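Blr3880 protein (Bradyrhizobium japonicum, PDB 2OOD) probably catalyses, with one bound zinc ion per subunit, the hydrolytic deamination of guanine to xanthine and ammonia in purine breakdown. Local coordinates at residues E118-K121 with R122-A126; T456-G460 with K461-K465. All blocks are in the same frame, centred on the assembly; numbering follows the deposited sequence.

Contact 1: E118-K121 with R122-A126; sequences EGVK and RFLDA
Arg122 turns its CG away from its own carbonyl carbon and beside its backbone N (chi1 -69°), then runs extended from CG to NE; the chain thus lies alongside Glu118, one helical turn earlier, pointing the same way. Lys121 begins differently, with CG opposite the backbone N (chi1 -178°), and bends at chi2 and chi4 until its ammonium group reaches Asp125. Two i to i+4 salt bridges result. In the first, Glu118 OE2 serves both donors on one side of the guanidinium: it lies 2.5 Å from Arg122 NE, at the edge and near the guanidinium plane, and accepts a weak, bent bond from Arg122 NH2 at 3.0 Å. Carboxylate and guanidinium are not coplanar; their planes stand 67° apart, so this is no flat, two-oxygen pairing. In the second, Lys121 NZ stands 2.8 Å from Asp125 OD2, a salt bridge whose hydrogen bond is weak. The other carboxylate oxygen, Asp125 OD1, forms a salt bridge with Arg156, so the aspartate is held from two quarters and its negative charge is probably well compensated.

On another side of the helix, Val120 and Leu124 lie side by side, with Val120 CG1 4.0 Å from Leu124 CD1, and both pack on helix 143-156. Beneath the side chains runs the regular backbone bonding, for example Leu124 N to Val120 O at 3.1 Å. The charged flank meets the second subunit, where Trp420 of that chain makes a cation-pi contact with Arg122. The ring of Phe123 packs instead on Leu82 and Thr85, its side chain about 7 Å from that of the zinc ligand His81. This division of faces suits helix 113-129 as an amphipathic outer helix of the amidohydrolase TIM barrel.

Contact 2: T456-G460 with K461-K465; sequences TWVMG and KRLYK
Thr456 and Tyr464 pair through their backbones, Tyr464 N giving a bond of 3.2 Å to Thr456 O and Thr456 N returning one to Tyr464 O. Thr456 O also takes a weak, bent bond from Leu463 N. Because Leu463 and Tyr464 both face Thr456, the register slips by one residue: a classic beta bulge. Nearer the turn, Val458 N donates to Lys461 O at 2.8 Å, and Lys461 N to Val458 O. The two strands, 453-458 and 461-465, form a beta hairpin joined by a type I' turn with Met459 (selenomethionine) and Gly460 at its corners, both with positive phi; its first strand runs antiparallel to strand 406-409.

Among side-chain contacts, one is CH-pi. Arg462 CB sits over one face of the indole, 3.5 Å from the centroid of the Trp457 six-membered ring and 10° off its normal, in a non-hydrogen-bonded pair. With CG opposite the backbone N (chi1 -176°), the arginine chain continues past Trp457 NE1, whose own hydrogen bond goes to Glu455; the ring of Phe406 stacks with the indole. Without that indole, as with an alanine here, the Arg462 methylenes would probably lose their aromatic platform and Phe406 its stacking partner. Apolar contact follows at Val458 CG2, which meets Leu463 CD2 at 3.4 Å, while Tyr464 CD2 lies near Thr456 OG1, a hydroxyl hydrogen-bonded to Leu128 O.

A water adds a polar link across the turn: it donates to Met459 O and accepts from Lys461 NZ, each at 2.9 Å.

Overall arrangement
From the N terminus the chain runs through a small mixed sheet, then strand 70-81 with the zinc ligands His79 and His81, and reaches contact 1 inside helix 113-129. Here no loop is closed; one helical turn is tied to the next. Contact 2 comes more than 300 residues later, after the rest of the barrel, and closes the turn of the hairpin near the C terminus. The two are in series, neither nested nor crossed. The centres of contacts 1 and 2 lie about 16 Å apart, and their nearest atoms about 6 Å apart. The C-terminal end of helix 113-129 nevertheless meets the hairpin directly, and strand 406-409 joins strand 453-458 to strand 70-81.

Contact 1: E118-K121 with R122-A126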
# COMPACT_ATOMS: atom_id res chain seq x y z
N GLU A 118 -3.52 -21.37 19.00
CA GLU A 118 -4.37 -20.93 17.91
C GLU A 118 -3.73 -19.80 17.11
O GLU A 118 -3.81 -19.78 15.88
CB GLU A 118 -5.72 -20.47 18.44
CG GLU A 118 -6.85 -20.87 17.53
CD GLU A 118 -7.94 -19.81 17.45
OE1 GLU A 118 -8.33 -19.28 18.52
OE2 GLU A 118 -8.39 -19.53 16.31
N GLY A 119 -3.10 -18.86 17.81
CA GLY A 119 -2.44 -17.75 17.13
C GLY A 119 -1.33 -18.29 16.25
O GLY A 119 -1.23 -17.92 15.08
N VAL A 120 -0.50 -19.17 16.79
CA VAL A 120 0.59 -19.75 16.03
C VAL A 120 0.08 -20.42 14.77
O VAL A 120 0.73 -20.38 13.73
CB VAL A 120 1.35 -20.81 16.85
CG1 VAL A 120 2.31 -21.57 15.95
CG2 VAL A 120 2.09 -20.15 18.00
N LYS A 121 -1.09 -21.04 14.86
CA LYS A 121 -1.69 -21.71 13.73
C LYS A 121 -2.09 -20.69 12.66
O LYS A 121 -1.75 -20.83 11.49
CB LYS A 121 -2.93 -22.47 14.19
CG LYS A 121 -3.64 -23.26 13.09
CD LYS A 121 -5.14 -23.33 13.36
CE LYS A 121 -5.85 -24.17 12.31
NZ LYS A 121 -5.53 -23.75 10.91
N ARG A 122 -2.79 -19.64 13.09
CA ARG A 122 -3.23 -18.60 12.16
C ARG A 122 -2.06 -17.79 11.63
O ARG A 122 -2.08 -17.33 10.48
CB ARG A 122 -4.23 -17.68 12.87
CG ARG A 122 -5.54 -18.36 13.16
CD ARG A 122 -6.31 -17.58 14.19
NE ARG A 122 -7.64 -18.14 14.41
CZ ARG A 122 -8.61 -18.15 13.50
NH1 ARG A 122 -8.41 -17.63 12.29
NH2 ARG A 122 -9.79 -18.67 13.81
N PHE A 123 -1.04 -17.61 12.46
CA PHE A 123 0.15 -16.88 12.08
C PHE A 123 0.83 -17.58 10.90
O PHE A 123 1.11 -16.95 9.88
CB PHE A 123 1.09 -16.81 13.28
CG PHE A 123 2.42 -16.17 13.00
CD1 PHE A 123 2.53 -14.80 12.80
CD2 PHE A 123 3.58 -16.95 12.97
CE1 PHE A 123 3.77 -14.21 12.58
CE2 PHE A 123 4.82 -16.37 12.74
CZ PHE A 123 4.92 -15.00 12.55
N LEU A 124 1.10 -18.87 11.05
CA LEU A 124 1.76 -19.64 10.00
C LEU A 124 0.88 -19.83 8.76
O LEU A 124 1.40 -19.91 7.65
CB LEU A 124 2.22 -20.99 10.55
CG LEU A 124 3.38 -20.90 11.55
CD1 LEU A 124 3.65 -22.23 12.19
CD2 LEU A 124 4.63 -20.40 10.84
N ASP A 125 -0.43 -19.92 8.94
CA ASP A 125 -1.31 -20.07 7.78
C ASP A 125 -1.26 -18.78 6.95
O ASP A 125 -1.13 -18.83 5.73
CB ASP A 125 -2.77 -20.33 8.20
CG ASP A 125 -2.98 -21.71 8.80
OD1 ASP A 125 -2.07 -22.55 8.74
OD2 ASP A 125 -4.09 -21.95 9.32
N ALA A 126 -1.36 -17.64 7.62
CA ALA A 126 -1.32 -16.35 6.94
C ALA A 126 -0.01 -16.19 6.17
O ALA A 126 0.01 -15.67 5.06
CB ALA A 126 -1.49 -15.23 7.93

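Contact 2: T456-G460 with K461-K465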
# COMPACT_ATOMS: atom_id res chain seq x y z
N THR A 456 2.46 -22.57 -2.37
CA THR A 456 3.60 -22.37 -1.48
C THR A 456 4.10 -23.76 -1.07
O THR A 456 3.34 -24.56 -0.54
CB THR A 456 3.21 -21.59 -0.20
OG1 THR A 456 2.65 -20.33 -0.56
CG2 THR A 456 4.44 -21.35 0.65
N TRP A 457 5.37 -24.04 -1.34
CA TRP A 457 5.95 -25.34 -1.02
C TRP A 457 7.03 -25.22 0.05
O TRP A 457 7.78 -24.25 0.07
CB TRP A 457 6.57 -25.97 -2.27
CG TRP A 457 5.58 -26.27 -3.38
CD1 TRP A 457 4.76 -25.38 -4.01
CD2 TRP A 457 5.34 -27.54 -4.00
NE1 TRP A 457 4.02 -26.02 -4.97
CE2 TRP A 457 4.35 -27.34 -4.99
CE3 TRP A 457 5.86 -28.83 -3.81
CZ2 TRP A 457 3.88 -28.39 -5.79
CZ3 TRP A 457 5.38 -29.87 -4.61
CH2 TRP A 457 4.40 -29.64 -5.59
N VAL A 458 7.11 -26.22 0.92
CA VAL A 458 8.11 -26.24 1.97
C VAL A 458 8.74 -27.62 1.96
O VAL A 458 8.07 -28.62 2.22
CB VAL A 458 7.48 -26.00 3.34
CG1 VAL A 458 8.55 -26.02 4.41
CG2 VAL A 458 6.76 -24.69 3.35
N MSE A 459 10.04 -27.69 1.66
CA MSE A 459 10.75 -28.96 1.63
C MSE A 459 10.19 -29.93 0.58
O MSE A 459 10.00 -31.11 0.86
CB MSE A 459 10.71 -29.62 3.01
CG MSE A 459 11.53 -28.91 4.05
SE MSE A 459 13.45 -28.97 3.63
CE MSE A 459 14.00 -30.35 4.90
N GLY A 460 9.91 -29.43 -0.61
CA GLY A 460 9.39 -30.29 -1.66
C GLY A 460 7.97 -30.78 -1.42
O GLY A 460 7.46 -31.62 -2.16
N LYS A 461 7.33 -30.24 -0.39
CA LYS A 461 5.97 -30.62 -0.04
C LYS A 461 5.05 -29.41 -0.25
O LYS A 461 5.32 -28.33 0.27
CB LYS A 461 5.94 -31.05 1.43
CG LYS A 461 5.17 -32.33 1.72
CD LYS A 461 6.08 -33.40 2.33
CE LYS A 461 7.09 -33.93 1.32
NZ LYS A 461 8.03 -34.93 1.92
N ARG A 462 3.97 -29.57 -1.01
CA ARG A 462 3.06 -28.45 -1.22
C ARG A 462 2.14 -28.22 -0.03
O ARG A 462 1.15 -28.93 0.14
CB ARG A 462 2.20 -28.66 -2.46
CG ARG A 462 1.32 -27.45 -2.76
CD ARG A 462 0.53 -27.61 -4.05
NE ARG A 462 -0.61 -28.51 -3.89
CZ ARG A 462 -1.33 -28.98 -4.90
NH1 ARG A 462 -1.03 -28.65 -6.16
NH2 ARG A 462 -2.36 -29.78 -4.67
N LEU A 463 2.45 -27.22 0.79
CA LEU A 463 1.64 -26.91 1.96
C LEU A 463 0.43 -26.03 1.68
O LEU A 463 -0.56 -26.09 2.40
CB LEU A 463 2.49 -26.25 3.05
CG LEU A 463 3.29 -27.20 3.95
CD1 LEU A 463 4.12 -28.13 3.09
CD2 LEU A 463 4.19 -26.40 4.88
N TYR A 464 0.49 -25.22 0.63
CA TYR A 464 -0.62 -24.33 0.31
C TYR A 464 -0.95 -24.32 -1.17
O TYR A 464 -0.09 -24.56 -2.00
CB TYR A 464 -0.28 -22.91 0.76
CG TYR A 464 -1.26 -21.86 0.30
CD1 TYR A 464 -2.52 -21.77 0.83
CD2 TYR A 464 -0.90 -20.95 -0.68
CE1 TYR A 464 -3.42 -20.79 0.41
CE2 TYR A 464 -1.79 -19.97 -1.11
CZ TYR A 464 -3.04 -19.89 -0.56
OH TYR A 464 -3.92 -18.91 -0.97
N LYS A 465 -2.21 -24.04 -1.49
CA LYS A 465 -2.65 -23.98 -2.88
C LYS A 465 -3.91 -23.13 -2.94
O LYS A 465 -4.98 -23.57 -2.53
CB LYS A 465 -2.94 -25.40 -3.40
CG LYS A 465 -3.68 -25.50 -4.73
CD LYS A 465 -2.86 -25.03 -5.91
CE LYS A 465 -3.59 -25.30 -7.22
NZ LYS A 465 -2.88 -24.72 -8.41
O HOH W 1 10.21 -33.25 2.85